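Local coordinates for phosphoglycerol transferase GacH (Streptococcus pyogenes MGAS5005, PDB 6DGM), which probably transfers sn-glycerol-1-phosphate to the rhamnose polysaccharide of the group A streptococcal cell wall, using a manganese-containing site in its extracellular catalytic domain, at residues K122-T125 with I126-Y130; D182-V185 with Y186-L190; N226-E229 with E230-H233; P346-P349 with E350-A353. All coordinates share one frame; numbering follows the deposited sequence.

In the fold
The four contacts are all local, each a turn or helix segment of the catalytic domain, which has the sulfatase and alkaline-phosphatase type of fold. Contact 2 comes nearest to the reaction centre: the side chain of Asp182 lies about 7 Å from that of Glu47, a manganese ligand, and about 11 Å from the ion itself, and that of Val185 about 11 Å from the bound sn-glycerol-1-phosphate. Contact 1, a 3-10 turn, has its centre about 24 Å from that of contact 2. Contacts 3 and 4 both cap the N-terminus of a helix at the surface, with centres about 42 Å apart. Helix 229-257, which contact 3 begins, also packs against the helix of contact 2.

Contact 1 of 4, residues K122-T125 with I126-Y130; sequences KPHT and ISEFY
His124 and Glu128 meet through a histidine-carboxylate hydrogen bond. The ring donates ND1-H to Glu128 OE2 at 2.9 Å, and the carboxylate oxygen lies almost in the ring plane and is met on its syn side. Ring and carboxylate are nearly coplanar, their planes 26° apart, and OE1 takes a weak second share of the same N-H. Glutamate suits the place because its chain is long enough to reach a ring four residues back and ends in an acceptor; a chi1 of 73° turns the extended chain that way. The negative charge would probably raise the basicity of the imidazole, which also stacks on Phe379.

A second polar link joins two hydroxyls: Thr125 OG1 and Ser127 OG stand 2.7 Å apart in a hydrogen bond. Small beta-hydroxyl residues fit here, since each oxygen stays close to the main chain.

Among backbone groups, Glu128 N donates to Thr125 O at 3.2 Å. The apolar part is carried by Ile126, which turns away from the preceding segment onto Tyr43, Phe200 and Phe319, while Glu128 CG lies over one face of the Phe129 ring, 4.0 Å above its plane.

The three-residue spacing of the backbone bond is that of a 3-10 turn, here placed between helix 112-115 and the central-sheet strand 135-139.

Contact 2 of 4, residues D182-V185 with Y186-L190; sequences DKTV and YNNIL
Asp182 and Tyr186 stand one turn apart on the helix, the carbonyl O of the aspartate accepting from Tyr186 N at 2.8 Å. The Tyr186 ring lies beside the earlier residue, with CE2 4.0 Å from Asp182 CB. A water joins the two polar ends, bonding to Tyr186 OH and donating weakly to Asp182 OD2. These ends are held chiefly by helix 229-257, Thr245 OG1 bonding to Asp182 OD2 and Thr249 OG1 to Tyr186 OH. A carboxylate and a phenol suit this buried seam because both can meet its hydroxyls.

Lys183 faces the exposed side. Its O takes the N-H of Asn187, and its extended aliphatic chain passes the Asn187 amide, CG coming 3.7 Å from ND2.

At Thr184 the carbonyl O is gripped twice by Asn188, from opposite faces of the peptide plane: by the backbone N at 3.0 Å and by ND2 at 2.8 Å. The side-chain bond is nearly straight (171°), and the oxygen lies in the amide plane. With chi1 at -86° and chi2 at -93°, the amide of Asn188 is turned so that ND2 faces that carbonyl, while OD1 accepts from Lys171 N; both ends of the amide are engaged and its rotation is fixed. Thr184 OG1 bonds to Ser181 OG and Glu174 N.

Val185 closes the segment with an apolar pair, CG1 4.3 Å from Ile189 CD1, branched side chains suited to lying against a sheet. Helix 182-192 sets these two on strand 200-204, Ile189 also touching strand 40-46, and leans Tyr186 and Leu190 against helix 229-257.

Contact 3 of 4, residues N226-E229 with E230-H233; sequences NFTE and EENH
Thr228 and Glu231 are brought together by their torsions. In Thr228, a chi1 of 65° points OG1 towards the N-H groups of the first helical turn; in Glu231, a chi1 of -73° followed by an extended chain sends the carboxylate back to the threonine. Each side chain reaches the other's main chain. Glu231 N donates to Thr228 OG1 at 3.0 Å, and Thr228 N donates to Glu231 OE1 at 2.9 Å, meeting that oxygen on its anti side and well out of the carboxylate plane. This reciprocal pair is a capping box. Threonine suits the N-cap because its hydroxyl can accept so close to the backbone, and glutamate three residues on is long enough to return the bond; its charge probably also interacts favourably with the helix N-terminus.

A water donates to both Asn226 O and Glu231 OE1, tying the incoming loop to the same carboxylate. Behind the box, Asn232 N bonds to Thr228 O at 3.0 Å. The Asn232 amide crosses Phe227 with planes 27° apart, OD1 lying 3.1 Å from Phe227 CB.

The capped helix, 229-257, follows strand 222-224 after a short loop, and Asn232 OD1, which accepts from Gly224 N, ties the two together, while the Phe227 ring packs on Tyr276, Pro277 and Ala280 in a neighbouring loop.

Contact 4 of 4, residues P346-P349 with E350-A353; sequences PDSP and EVKA
Ser348 supplies two acceptors to the start of the helix. Its carbonyl O takes the N-H of Lys352 at 2.9 Å, the first helical bond of this turn, and its hydroxyl OG accepts from Val351 N at 3.2 Å in an almost straight bond (176°). The second is the capping bond of Ser348, the N-cap residue: a short side chain satisfies an amide that has no carbonyl one turn earlier within the helix. Ala353 N follows by bonding to Pro349 O at 2.9 Å.

Proline fits the first helical position, where its missing N-H costs no bond and its ring holds phi at a helical value (-54°).

Further out, a chi1 of -72° swings the extended Lys352 chain back over the incoming loop. Its methylenes pass the peptide oxygens, Lys352 CG 3.4 Å from Pro346 O and CE 3.7 Å from Asp347 O. Lys352 NZ donates to a water at 2.8 Å, and that water donates to Asp347 O.

Val351 gives the apolar side. Its CG2 packs 3.5 Å from Ser348 CB, and this buried side chain also touches Ala340 and Lys344.

Val351 has no polar side-chain atom to return the bond, and the cap therefore runs one way, from its N-H to the serine hydroxyl. The ammonium group is hydrated, and Lys352 NZ lies 5.1 Å from Asp347 OD1; any attraction between the two charges is probably modest and electrostatic, without direct contact.

Contact 1 of 4, residues K122-T125 with I126-Y130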
loop_
_atom_site.group_PDB
_atom_site.type_symbol
_atom_site.label_atom_id
_atom_site.label_comp_id
_atom_site.label_asym_id
_atom_site.label_seq_id
_atom_site.Cartn_x
_atom_site.Cartn_y
_atom_site.Cartn_z
ATOM N N LYS A 122 7.814 -12.278 -15.421
ATOM C CA LYS A 122 6.436 -12.674 -15.195
ATOM C C LYS A 122 6.014 -12.170 -13.816
ATOM O O LYS A 122 5.881 -12.968 -12.878
ATOM C CB LYS A 122 6.274 -14.189 -15.296
ATOM C CG LYS A 122 6.554 -14.740 -16.695
ATOM C CD LYS A 122 6.294 -16.250 -16.781
ATOM C CE LYS A 122 6.536 -16.761 -18.197
ATOM N NZ LYS A 122 6.298 -18.226 -18.326
ATOM N N PRO A 123 5.786 -10.873 -13.662
ATOM C CA PRO A 123 5.527 -10.324 -12.322
ATOM C C PRO A 123 4.224 -10.833 -11.724
ATOM O O PRO A 123 3.159 -10.737 -12.342
ATOM C CB PRO A 123 5.486 -8.805 -12.560
ATOM C CG PRO A 123 5.169 -8.652 -13.991
ATOM C CD PRO A 123 5.783 -9.831 -14.704
ATOM N N HIS A 124 4.315 -11.355 -10.499
ATOM C CA HIS A 124 3.154 -11.820 -9.746
ATOM C C HIS A 124 2.671 -10.743 -8.784
ATOM O O HIS A 124 3.469 -10.160 -8.044
ATOM C CB HIS A 124 3.487 -13.107 -9.004
ATOM C CG HIS A 124 3.656 -14.266 -9.929
ATOM N ND1 HIS A 124 2.579 -14.933 -10.472
ATOM C CD2 HIS A 124 4.764 -14.851 -10.449
ATOM C CE1 HIS A 124 3.017 -15.895 -11.266
ATOM N NE2 HIS A 124 4.337 -15.859 -11.278
ATOM N N THR A 125 1.361 -10.475 -8.821
ATOM C CA THR A 125 0.745 -9.426 -8.026
ATOM C C THR A 125 -0.655 -9.869 -7.601
ATOM O O THR A 125 -1.231 -10.816 -8.149
ATOM C CB THR A 125 0.589 -8.112 -8.816
ATOM O OG1 THR A 125 -0.352 -8.309 -9.881
ATOM C CG2 THR A 125 1.921 -7.618 -9.376
ATOM N N ILE A 126 -1.213 -9.148 -6.628
ATOM C CA ILE A 126 -2.568 -9.434 -6.162
ATOM C C ILE A 126 -3.573 -9.355 -7.303
ATOM O O ILE A 126 -4.593 -10.044 -7.283
ATOM C CB ILE A 126 -2.918 -8.497 -4.987
ATOM C CG1 ILE A 126 -4.349 -8.713 -4.497
ATOM C CG2 ILE A 126 -2.716 -7.026 -5.378
ATOM C CD1 ILE A 126 -4.641 -10.119 -4.046
ATOM N N SER A 127 -3.298 -8.545 -8.325
ATOM C CA SER A 127 -4.272 -8.325 -9.385
ATOM C C SER A 127 -4.451 -9.528 -10.301
ATOM O O SER A 127 -5.477 -9.611 -10.992
ATOM C CB SER A 127 -3.884 -7.088 -10.209
ATOM O OG SER A 127 -2.648 -7.279 -10.894
ATOM N N GLU A 128 -3.494 -10.469 -10.316
ATOM C CA GLU A 128 -3.581 -11.578 -11.258
ATOM C C GLU A 128 -4.746 -12.516 -10.977
ATOM O O GLU A 128 -5.130 -13.288 -11.864
ATOM C CB GLU A 128 -2.277 -12.388 -11.300
ATOM C CG GLU A 128 -2.018 -13.252 -10.080
ATOM C CD GLU A 128 -0.708 -14.040 -10.188
ATOM O OE1 GLU A 128 -0.577 -14.877 -11.111
ATOM O OE2 GLU A 128 0.174 -13.828 -9.349
ATOM N N PHE A 129 -5.308 -12.488 -9.771
ATOM C CA PHE A 129 -6.427 -13.361 -9.443
ATOM C C PHE A 129 -7.755 -12.838 -9.965
ATOM O O PHE A 129 -8.759 -13.552 -9.872
ATOM C CB PHE A 129 -6.477 -13.549 -7.927
ATOM C CG PHE A 129 -5.202 -14.126 -7.366
ATOM C CD1 PHE A 129 -4.899 -15.458 -7.535
ATOM C CD2 PHE A 129 -4.302 -13.317 -6.710
ATOM C CE1 PHE A 129 -3.716 -15.982 -7.034
ATOM C CE2 PHE A 129 -3.131 -13.821 -6.216
ATOM C CZ PHE A 129 -2.832 -15.155 -6.371
ATOM N N TYR A 130 -7.761 -11.633 -10.529
ATOM C CA TYR A 130 -8.941 -10.994 -11.084
ATOM C C TYR A 130 -8.866 -11.038 -12.603
ATOM O O TYR A 130 -7.779 -11.036 -13.186
ATOM C CB TYR A 130 -8.998 -9.531 -10.587
ATOM C CG TYR A 130 -9.157 -9.510 -9.087
ATOM C CD1 TYR A 130 -8.063 -9.610 -8.256
ATOM C CD2 TYR A 130 -10.413 -9.432 -8.509
ATOM C CE1 TYR A 130 -8.201 -9.640 -6.884
ATOM C CE2 TYR A 130 -10.566 -9.455 -7.125
ATOM C CZ TYR A 130 -9.452 -9.556 -6.321
ATOM O OH TYR A 130 -9.583 -9.586 -4.943
#

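Contact 2 of 4, residues D182-V185 with Y186-L190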
loop_
_atom_site.group_PDB
_atom_site.type_symbol
_atom_site.label_atom_id
_atom_site.label_comp_id
_atom_site.label_asym_id
_atom_site.label_seq_id
_atom_site.Cartn_x
_atom_site.Cartn_y
_atom_site.Cartn_z
ATOM N N ASP A 182 -9.884 14.253 -3.112
ATOM C CA ASP A 182 -10.150 12.855 -2.777
ATOM C C ASP A 182 -11.623 12.512 -2.993
ATOM O O ASP A 182 -11.941 11.389 -3.386
ATOM C CB ASP A 182 -9.740 12.562 -1.332
ATOM C CG ASP A 182 -8.238 12.516 -1.139
ATOM O OD1 ASP A 182 -7.475 12.533 -2.126
ATOM O OD2 ASP A 182 -7.813 12.443 0.029
ATOM N N LYS A 183 -12.533 13.473 -2.773
ATOM C CA LYS A 183 -13.944 13.218 -3.068
ATOM C C LYS A 183 -14.120 12.785 -4.519
ATOM O O LYS A 183 -14.851 11.828 -4.807
ATOM C CB LYS A 183 -14.781 14.462 -2.771
ATOM C CG LYS A 183 -16.261 14.338 -3.106
ATOM C CD LYS A 183 -16.975 15.627 -2.712
ATOM C CE LYS A 183 -18.461 15.533 -2.965
ATOM N NZ LYS A 183 -19.149 16.777 -2.483
ATOM N N THR A 184 -13.457 13.481 -5.453
ATOM C CA THR A 184 -13.529 13.093 -6.855
ATOM C C THR A 184 -13.061 11.658 -7.035
ATOM O O THR A 184 -13.718 10.855 -7.717
ATOM C CB THR A 184 -12.679 14.023 -7.711
ATOM O OG1 THR A 184 -13.236 15.343 -7.694
ATOM C CG2 THR A 184 -12.630 13.546 -9.148
ATOM N N VAL A 185 -11.909 11.321 -6.439
ATOM C CA VAL A 185 -11.384 9.962 -6.583
ATOM C C VAL A 185 -12.377 8.941 -6.032
ATOM O O VAL A 185 -12.726 7.950 -6.700
ATOM C CB VAL A 185 -10.007 9.853 -5.909
ATOM C CG1 VAL A 185 -9.528 8.420 -5.916
ATOM C CG2 VAL A 185 -9.005 10.762 -6.630
ATOM N N TYR A 186 -12.854 9.167 -4.803
ATOM C CA TYR A 186 -13.754 8.209 -4.168
ATOM C C TYR A 186 -15.029 8.030 -4.978
ATOM O O TYR A 186 -15.507 6.902 -5.153
ATOM C CB TYR A 186 -14.088 8.683 -2.755
ATOM C CG TYR A 186 -12.947 8.656 -1.755
ATOM C CD1 TYR A 186 -11.941 7.712 -1.839
ATOM C CD2 TYR A 186 -12.888 9.572 -0.719
ATOM C CE1 TYR A 186 -10.911 7.689 -0.922
ATOM C CE2 TYR A 186 -11.876 9.549 0.199
ATOM C CZ TYR A 186 -10.889 8.596 0.095
ATOM O OH TYR A 186 -9.877 8.566 1.024
ATOM N N ASN A 187 -15.594 9.125 -5.496
ATOM C CA ASN A 187 -16.847 9.013 -6.225
ATOM C C ASN A 187 -16.644 8.341 -7.572
ATOM O O ASN A 187 -17.542 7.645 -8.060
ATOM C CB ASN A 187 -17.512 10.376 -6.332
ATOM C CG ASN A 187 -18.243 10.737 -5.052
ATOM O OD1 ASN A 187 -18.593 9.853 -4.259
ATOM N ND2 ASN A 187 -18.497 12.014 -4.854
ATOM N N ASN A 188 -15.458 8.487 -8.154
ATOM C CA ASN A 188 -15.153 7.751 -9.377
ATOM C C ASN A 188 -14.954 6.260 -9.106
ATOM O O ASN A 188 -15.335 5.432 -9.932
ATOM C CB ASN A 188 -13.969 8.381 -10.091
ATOM C CG ASN A 188 -14.387 9.512 -10.993
ATOM O OD1 ASN A 188 -14.629 9.312 -12.186
ATOM N ND2 ASN A 188 -14.522 10.713 -10.426
ATOM N N ILE A 189 -14.367 5.886 -7.958
ATOM C CA ILE A 189 -14.355 4.468 -7.587
ATOM C C ILE A 189 -15.784 3.942 -7.495
ATOM O O ILE A 189 -16.134 2.921 -8.097
ATOM C CB ILE A 189 -13.621 4.247 -6.259
ATOM C CG1 ILE A 189 -12.148 4.660 -6.365
ATOM C CG2 ILE A 189 -13.721 2.753 -5.833
ATOM C CD1 ILE A 189 -11.490 4.706 -5.025
ATOM N N LEU A 190 -16.629 4.643 -6.737
ATOM C CA LEU A 190 -17.996 4.175 -6.510
ATOM C C LEU A 190 -18.755 3.982 -7.818
ATOM O O LEU A 190 -19.524 3.025 -7.958
ATOM C CB LEU A 190 -18.737 5.149 -5.597
ATOM C CG LEU A 190 -18.247 5.203 -4.151
ATOM C CD1 LEU A 190 -18.920 6.353 -3.392
ATOM C CD2 LEU A 190 -18.461 3.886 -3.421
HETATM O O HOH W 1 -7.286 9.666 0.400
#

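Contact 3 of 4, residues N226-E229 with E230-H233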
loop_
_atom_site.group_PDB
_atom_site.type_symbol
_atom_site.label_atom_id
_atom_site.label_comp_id
_atom_site.label_asym_id
_atom_site.label_seq_id
_atom_site.Cartn_x
_atom_site.Cartn_y
_atom_site.Cartn_z
ATOM N N ASN A 226 9.714 25.702 17.471
ATOM C CA ASN A 226 10.809 26.325 16.730
ATOM C C ASN A 226 10.621 26.250 15.219
ATOM O O ASN A 226 11.587 26.416 14.465
ATOM C CB ASN A 226 12.151 25.720 17.128
ATOM C CG ASN A 226 12.470 25.968 18.572
ATOM O OD1 ASN A 226 12.274 27.072 19.067
ATOM N ND2 ASN A 226 12.935 24.937 19.270
ATOM N N PHE A 227 9.394 26.042 14.756
ATOM C CA PHE A 227 9.153 26.048 13.326
ATOM C C PHE A 227 9.246 27.466 12.774
ATOM O O PHE A 227 8.910 28.447 13.451
ATOM C CB PHE A 227 7.759 25.523 12.994
ATOM C CG PHE A 227 7.649 24.030 12.956
ATOM C CD1 PHE A 227 8.557 23.219 13.609
ATOM C CD2 PHE A 227 6.627 23.448 12.257
ATOM C CE1 PHE A 227 8.421 21.829 13.575
ATOM C CE2 PHE A 227 6.489 22.071 12.202
ATOM C CZ PHE A 227 7.390 21.260 12.861
ATOM N N THR A 228 9.664 27.566 11.514
ATOM C CA THR A 228 9.561 28.817 10.790
ATOM C C THR A 228 8.095 29.114 10.464
ATOM O O THR A 228 7.221 28.243 10.538
ATOM C CB THR A 228 10.326 28.729 9.475
ATOM O OG1 THR A 228 9.700 27.759 8.629
ATOM C CG2 THR A 228 11.782 28.336 9.721
ATOM N N GLU A 229 7.834 30.364 10.072
ATOM C CA GLU A 229 6.489 30.720 9.629
ATOM C C GLU A 229 6.037 29.821 8.488
ATOM O O GLU A 229 4.893 29.346 8.474
ATOM C CB GLU A 229 6.472 32.186 9.201
ATOM C CG GLU A 229 6.679 33.175 10.347
ATOM C CD GLU A 229 8.159 33.546 10.607
ATOM O OE1 GLU A 229 9.085 32.805 10.185
ATOM O OE2 GLU A 229 8.387 34.599 11.242
ATOM N N GLU A 230 6.929 29.565 7.526
ATOM C CA GLU A 230 6.584 28.730 6.378
ATOM C C GLU A 230 6.258 27.305 6.802
ATOM O O GLU A 230 5.301 26.703 6.304
ATOM C CB GLU A 230 7.742 28.739 5.381
ATOM C CG GLU A 230 7.565 27.835 4.166
ATOM C CD GLU A 230 8.755 27.903 3.192
ATOM O OE1 GLU A 230 9.728 28.663 3.443
ATOM O OE2 GLU A 230 8.706 27.192 2.169
ATOM N N GLU A 231 7.067 26.733 7.698
ATOM C CA GLU A 231 6.793 25.388 8.181
ATOM C C GLU A 231 5.435 25.322 8.871
ATOM O O GLU A 231 4.665 24.380 8.647
ATOM C CB GLU A 231 7.916 24.931 9.120
ATOM C CG GLU A 231 9.220 24.609 8.370
ATOM C CD GLU A 231 10.459 24.525 9.264
ATOM O OE1 GLU A 231 10.462 25.034 10.413
ATOM O OE2 GLU A 231 11.460 23.950 8.795
ATOM N N ASN A 232 5.125 26.308 9.714
ATOM C CA ASN A 232 3.837 26.327 10.397
ATOM C C ASN A 232 2.692 26.492 9.405
ATOM O O ASN A 232 1.633 25.878 9.560
ATOM C CB ASN A 232 3.785 27.466 11.414
ATOM C CG ASN A 232 4.505 27.132 12.710
ATOM O OD1 ASN A 232 4.714 25.963 13.013
ATOM N ND2 ASN A 232 4.859 28.163 13.491
ATOM N N HIS A 233 2.888 27.317 8.379
ATOM C CA HIS A 233 1.828 27.532 7.396
ATOM C C HIS A 233 1.583 26.273 6.581
ATOM O O HIS A 233 0.430 25.897 6.338
ATOM C CB HIS A 233 2.202 28.698 6.478
ATOM C CG HIS A 233 1.088 29.128 5.575
ATOM N ND1 HIS A 233 -0.110 29.600 6.055
ATOM C CD2 HIS A 233 0.980 29.130 4.224
ATOM C CE1 HIS A 233 -0.907 29.889 5.043
ATOM N NE2 HIS A 233 -0.269 29.622 3.920
HETATM O O HOH W 2 12.460 25.006 12.200
#

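Contact 4 of 4, residues P346-P349 with E350-A353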
loop_
_atom_site.group_PDB
_atom_site.type_symbol
_atom_site.label_atom_id
_atom_site.label_comp_id
_atom_site.label_asym_id
_atom_site.label_seq_id
_atom_site.Cartn_x
_atom_site.Cartn_y
_atom_site.Cartn_z
ATOM N N PRO A 346 16.267 -7.129 12.626
ATOM C CA PRO A 346 16.880 -7.782 11.461
ATOM C C PRO A 346 18.009 -8.733 11.833
ATOM O O PRO A 346 18.396 -9.566 10.996
ATOM C CB PRO A 346 17.369 -6.609 10.605
ATOM C CG PRO A 346 17.512 -5.478 11.563
ATOM C CD PRO A 346 16.482 -5.669 12.625
ATOM N N ASP A 347 18.521 -8.658 13.060
ATOM C CA ASP A 347 19.557 -9.568 13.532
ATOM C C ASP A 347 18.994 -10.838 14.152
ATOM O O ASP A 347 19.771 -11.695 14.582
ATOM C CB ASP A 347 20.443 -8.864 14.565
ATOM C CG ASP A 347 21.072 -7.607 14.027
ATOM O OD1 ASP A 347 21.546 -7.623 12.869
ATOM O OD2 ASP A 347 21.086 -6.597 14.765
ATOM N N SER A 348 17.675 -10.975 14.224
ATOM C CA SER A 348 17.080 -12.156 14.826
ATOM C C SER A 348 17.270 -13.361 13.913
ATOM O O SER A 348 16.928 -13.298 12.730
ATOM C CB SER A 348 15.587 -11.928 15.041
ATOM O OG SER A 348 14.863 -13.149 14.952
ATOM N N PRO A 349 17.786 -14.473 14.422
ATOM C CA PRO A 349 17.939 -15.659 13.563
ATOM C C PRO A 349 16.676 -16.106 12.860
ATOM O O PRO A 349 16.728 -16.515 11.692
ATOM C CB PRO A 349 18.446 -16.719 14.549
ATOM C CG PRO A 349 19.247 -15.934 15.537
ATOM C CD PRO A 349 18.515 -14.613 15.697
ATOM N N GLU A 350 15.521 -16.032 13.524
ATOM C CA GLU A 350 14.292 -16.420 12.846
ATOM C C GLU A 350 13.964 -15.452 11.719
ATOM O O GLU A 350 13.567 -15.874 10.626
ATOM C CB GLU A 350 13.124 -16.482 13.823
ATOM C CG GLU A 350 11.815 -16.830 13.138
ATOM C CD GLU A 350 10.721 -17.159 14.122
ATOM O OE1 GLU A 350 10.386 -16.275 14.940
ATOM O OE2 GLU A 350 10.236 -18.313 14.108
ATOM N N VAL A 351 14.122 -14.148 11.965
ATOM C CA VAL A 351 13.899 -13.166 10.910
ATOM C C VAL A 351 14.811 -13.457 9.723
ATOM O O VAL A 351 14.375 -13.445 8.563
ATOM C CB VAL A 351 14.106 -11.741 11.456
ATOM C CG1 VAL A 351 13.954 -10.723 10.343
ATOM C CG2 VAL A 351 13.122 -11.461 12.574
ATOM N N LYS A 352 16.089 -13.718 9.997
ATOM C CA LYS A 352 17.046 -13.933 8.921
ATOM C C LYS A 352 16.718 -15.184 8.123
ATOM O O LYS A 352 16.919 -15.219 6.904
ATOM C CB LYS A 352 18.450 -14.052 9.484
ATOM C CG LYS A 352 19.062 -12.771 10.008
ATOM C CD LYS A 352 20.474 -13.122 10.494
ATOM C CE LYS A 352 21.175 -11.989 11.180
ATOM N NZ LYS A 352 22.481 -12.473 11.752
ATOM N N ALA A 353 16.247 -16.237 8.795
ATOM C CA ALA A 353 15.950 -17.482 8.099
ATOM C C ALA A 353 14.803 -17.288 7.123
ATOM O O ALA A 353 14.895 -17.677 5.955
ATOM C CB ALA A 353 15.618 -18.590 9.105
HETATM O O HOH W 3 21.706 -13.312 14.333
#